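Local structure of cytolethal distending toxin subunit A (Haemophilus ducreyi, 1SR4) at residues 95-100 with 112-117. The protein probably pairs with CdtC, as a ricin-like lectin subunit of a heterotrimeric genotoxin, to deliver the CdtB subunit into host cells. Residues are numbered along the deposited sequence.
Sequences NIRNWK and FVNQSL
Residues 95-97 form the end of a 3-10 turn, closed by Asn98 N bonding to Asn95 O at 3.2 Å. Asn98 then extends, and strand 99-103 starts at Trp99. It runs antiparallel to strand 110-114. Lys100 and Val113 form a hydrogen-bonded pair: Lys100 N to Val113 O is 2.8 Å, and Val113 N to Lys100 O is 2.9 Å. Trp99 and Asn114 form the next, non-hydrogen-bonded pair, with CA atoms 4.5 Å apart.

Gln115 loses the most surface here. Gln115 N donates to Asn98 O at 2.9 Å, continuing the ladder past the strand end. The Gln115 side chain is extended (chi1 and chi2 t, chi3 32°), and its OE1 accepts from Asn98 ND2 at 2.9 Å. Asn98 OD1 accepts from Val199 N. The two strands form a beta hairpin of the ricin-type beta-trefoil domain.

Trp99 (chi1 m, chi2 86°) shares a sheet face with Asn114. Asn114 ND2 sits over one face of the indole, 3.5 Å from Trp99 CH2. Trp99 NE1 bonds to Leu71 O of strand 69-73. Asn114 has chi1 t. Asn114 ND2 donates to Ile96 O at 2.8 Å, tying the 3-10 turn to the strand end. Asn114 OD1 accepts from Leu117 N at 2.9 Å, an Asx motif, as residues 115-117 turn with helical backbone angles. Ile96 CG2 packs 3.8 Å from Ser116 CB.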
ATOM      1  N   ASN A  95       4.059  18.876 -15.011  1.00 10.80           N
ATOM      2  CA  ASN A  95       3.489  17.534 -14.939  1.00  9.54           C
ATOM      3  C   ASN A  95       3.990  16.457 -15.923  1.00  9.74           C
ATOM      4  O   ASN A  95       3.455  15.332 -15.927  1.00  7.01           O
ATOM      5  CB  ASN A  95       1.953  17.641 -14.995  1.00  9.24           C
ATOM      6  CG  ASN A  95       1.379  18.502 -13.866  1.00 12.71           C
ATOM      7  OD1 ASN A  95       2.070  18.825 -12.892  1.00 10.94           O
ATOM      8  ND2 ASN A  95       0.098  18.865 -13.987  1.00 11.24           N
ATOM      9  N   ILE A  96       4.997  16.766 -16.746  1.00  7.18           N
ATOM     10  CA  ILE A  96       5.528  15.748 -17.651  1.00  8.67           C
ATOM     11  C   ILE A  96       6.367  14.770 -16.805  1.00  9.13           C
ATOM     12  O   ILE A  96       6.845  13.736 -17.300  1.00  7.75           O
ATOM     13  CB  ILE A  96       6.444  16.342 -18.747  1.00 10.44           C
ATOM     14  CG1 ILE A  96       7.707  16.942 -18.117  1.00 10.66           C
ATOM     15  CG2 ILE A  96       5.676  17.384 -19.557  1.00 10.04           C
ATOM     16  CD1 ILE A  96       8.755  17.408 -19.144  1.00 14.41           C
ATOM     17  N   ARG A  97       6.529  15.110 -15.525  1.00  8.35           N
ATOM     18  CA  ARG A  97       7.299  14.287 -14.577  1.00  8.39           C
ATOM     19  C   ARG A  97       6.447  13.256 -13.826  1.00  8.09           C
ATOM     20  O   ARG A  97       6.986  12.379 -13.147  1.00  9.20           O
ATOM     21  CB  ARG A  97       7.989  15.196 -13.564  1.00  6.93           C
ATOM     22  CG  ARG A  97       9.048  16.107 -14.183  1.00  8.59           C
ATOM     23  CD  ARG A  97       9.556  17.110 -13.154  1.00  9.86           C
ATOM     24  NE  ARG A  97       8.469  17.964 -12.684  1.00  8.02           N
ATOM     25  CZ  ARG A  97       8.559  18.752 -11.619  1.00  8.67           C
ATOM     26  NH1 ARG A  97       9.692  18.807 -10.916  1.00  6.97           N
ATOM     27  NH2 ARG A  97       7.506  19.461 -11.231  1.00  5.28           N
ATOM     28  N   ASN A  98       5.126  13.363 -13.959  1.00  7.75           N
ATOM     29  CA  ASN A  98       4.186  12.473 -13.283  1.00  8.43           C
ATOM     30  C   ASN A  98       3.574  11.450 -14.217  1.00  8.82           C
ATOM     31  O   ASN A  98       3.302  11.743 -15.372  1.00  9.23           O
ATOM     32  CB  ASN A  98       3.048  13.279 -12.620  1.00  6.32           C
ATOM     33  CG  ASN A  98       3.559  14.257 -11.592  1.00  8.68           C
ATOM     34  OD1 ASN A  98       4.408  13.913 -10.771  1.00  6.71           O
ATOM     35  ND2 ASN A  98       3.047  15.486 -11.626  1.00  8.35           N
ATOM     36  N   TRP A  99       3.324  10.259 -13.682  1.00  9.26           N
ATOM     37  CA  TRP A  99       2.763   9.176 -14.459  1.00  9.97           C
ATOM     38  C   TRP A  99       1.619   8.503 -13.727  1.00 10.37           C
ATOM     39  O   TRP A  99       1.557   8.516 -12.493  1.00 10.36           O
ATOM     40  CB  TRP A  99       3.830   8.109 -14.726  1.00  9.53           C
ATOM     41  CG  TRP A  99       5.102   8.641 -15.324  1.00  8.44           C
ATOM     42  CD1 TRP A  99       6.172   9.161 -14.652  1.00  8.30           C
ATOM     43  CD2 TRP A  99       5.426   8.700 -16.715  1.00  8.53           C
ATOM     44  NE1 TRP A  99       7.152   9.542 -15.548  1.00  8.56           N
ATOM     45  CE2 TRP A  99       6.720   9.264 -16.820  1.00  8.90           C
ATOM     46  CE3 TRP A  99       4.748   8.326 -17.887  1.00  8.62           C
ATOM     47  CZ2 TRP A  99       7.357   9.463 -18.051  1.00  7.59           C
ATOM     48  CZ3 TRP A  99       5.384   8.524 -19.119  1.00 10.73           C
ATOM     49  CH2 TRP A  99       6.678   9.087 -19.186  1.00  8.41           C
ATOM     50  N   LYS A 100       0.728   7.909 -14.512  1.00  9.77           N
ATOM     51  CA  LYS A 100      -0.386   7.146 -13.994  1.00 11.34           C
ATOM     52  C   LYS A 100       0.002   5.689 -14.281  1.00 12.12           C
ATOM     53  O   LYS A 100       0.239   5.299 -15.428  1.00 12.93           O
ATOM     54  CB  LYS A 100      -1.685   7.499 -14.722  1.00 13.02           C
ATOM     55  CG  LYS A 100      -2.851   6.558 -14.387  1.00 18.08           C
ATOM     56  CD  LYS A 100      -4.115   6.878 -15.207  1.00 20.46           C
ATOM     57  CE  LYS A 100      -4.719   8.210 -14.795  1.00 26.35           C
ATOM     58  NZ  LYS A 100      -5.951   8.586 -15.580  1.00 29.54           N
ATOM     59  N   PHE A 112       2.847   2.851 -17.908  1.00  9.58           N
ATOM     60  CA  PHE A 112       2.890   4.195 -17.339  1.00 10.51           C
ATOM     61  C   PHE A 112       2.463   5.261 -18.341  1.00 10.35           C
ATOM     62  O   PHE A 112       3.093   5.435 -19.384  1.00 11.55           O
ATOM     63  CB  PHE A 112       4.307   4.484 -16.846  1.00  7.28           C
ATOM     64  CG  PHE A 112       4.772   3.544 -15.765  1.00 11.98           C
ATOM     65  CD1 PHE A 112       4.579   3.857 -14.423  1.00 10.78           C
ATOM     66  CD2 PHE A 112       5.368   2.326 -16.095  1.00 12.73           C
ATOM     67  CE1 PHE A 112       4.970   2.971 -13.426  1.00 13.90           C
ATOM     68  CE2 PHE A 112       5.766   1.426 -15.103  1.00 15.03           C
ATOM     69  CZ  PHE A 112       5.566   1.749 -13.765  1.00 14.30           C
ATOM     70  N   VAL A 113       1.403   5.981 -17.999  1.00 11.60           N
ATOM     71  CA  VAL A 113       0.846   7.028 -18.853  1.00 10.51           C
ATOM     72  C   VAL A 113       1.224   8.416 -18.326  1.00 11.81           C
ATOM     73  O   VAL A 113       0.950   8.748 -17.175  1.00 10.31           O
ATOM     74  CB  VAL A 113      -0.683   6.889 -18.898  1.00 10.40           C
ATOM     75  CG1 VAL A 113      -1.279   7.805 -19.997  1.00 10.81           C
ATOM     76  CG2 VAL A 113      -1.043   5.416 -19.154  1.00 12.28           C
ATOM     77  N   ASN A 114       1.837   9.236 -19.169  1.00 12.66           N
ATOM     78  CA  ASN A 114       2.250  10.571 -18.737  1.00 12.54           C
ATOM     79  C   ASN A 114       1.063  11.457 -18.383  1.00 12.18           C
ATOM     80  O   ASN A 114       0.092  11.524 -19.136  1.00 11.56           O
ATOM     81  CB  ASN A 114       3.089  11.241 -19.823  1.00 11.14           C
ATOM     82  CG  ASN A 114       3.861  12.436 -19.297  1.00 12.01           C
ATOM     83  OD1 ASN A 114       3.438  13.587 -19.439  1.00 11.21           O
ATOM     84  ND2 ASN A 114       4.996  12.163 -18.664  1.00 10.42           N
ATOM     85  N   GLN A 115       1.146  12.145 -17.245  1.00 10.64           N
ATOM     86  CA  GLN A 115       0.050  13.003 -16.812  1.00 10.98           C
ATOM     87  C   GLN A 115      -0.235  14.128 -17.780  1.00 11.46           C
ATOM     88  O   GLN A 115      -1.383  14.421 -18.069  1.00 10.57           O
ATOM     89  CB  GLN A 115       0.331  13.639 -15.441  1.00  8.04           C
ATOM     90  CG  GLN A 115      -0.752  14.624 -15.036  1.00 11.03           C
ATOM     91  CD  GLN A 115      -0.569  15.184 -13.643  1.00 12.71           C
ATOM     92  OE1 GLN A 115       0.564  15.346 -13.167  1.00 13.66           O
ATOM     93  NE2 GLN A 115      -1.680  15.505 -12.983  1.00 10.95           N
ATOM     94  N   SER A 116       0.825  14.769 -18.248  1.00 12.04           N
ATOM     95  CA  SER A 116       0.695  15.907 -19.142  1.00 13.80           C
ATOM     96  C   SER A 116       0.479  15.566 -20.600  1.00 14.10           C
ATOM     97  O   SER A 116      -0.406  16.122 -21.242  1.00 13.41           O
ATOM     98  CB  SER A 116       1.939  16.796 -19.031  1.00 14.37           C
ATOM     99  OG  SER A 116       1.883  17.859 -19.968  1.00 16.81           O
ATOM    100  N   LEU A 117       1.282  14.639 -21.113  1.00 13.61           N
ATOM    101  CA  LEU A 117       1.227  14.293 -22.528  1.00 12.87           C
ATOM    102  C   LEU A 117       0.359  13.108 -22.938  1.00 13.20           C
ATOM    103  O   LEU A 117       0.041  12.962 -24.112  1.00 14.35           O
ATOM    104  CB  LEU A 117       2.650  14.090 -23.042  1.00 12.17           C
ATOM    105  CG  LEU A 117       3.598  15.270 -22.788  1.00 13.46           C
ATOM    106  CD1 LEU A 117       5.014  14.885 -23.232  1.00 14.52           C
ATOM    107  CD2 LEU A 117       3.130  16.511 -23.556  1.00 15.69           C
TER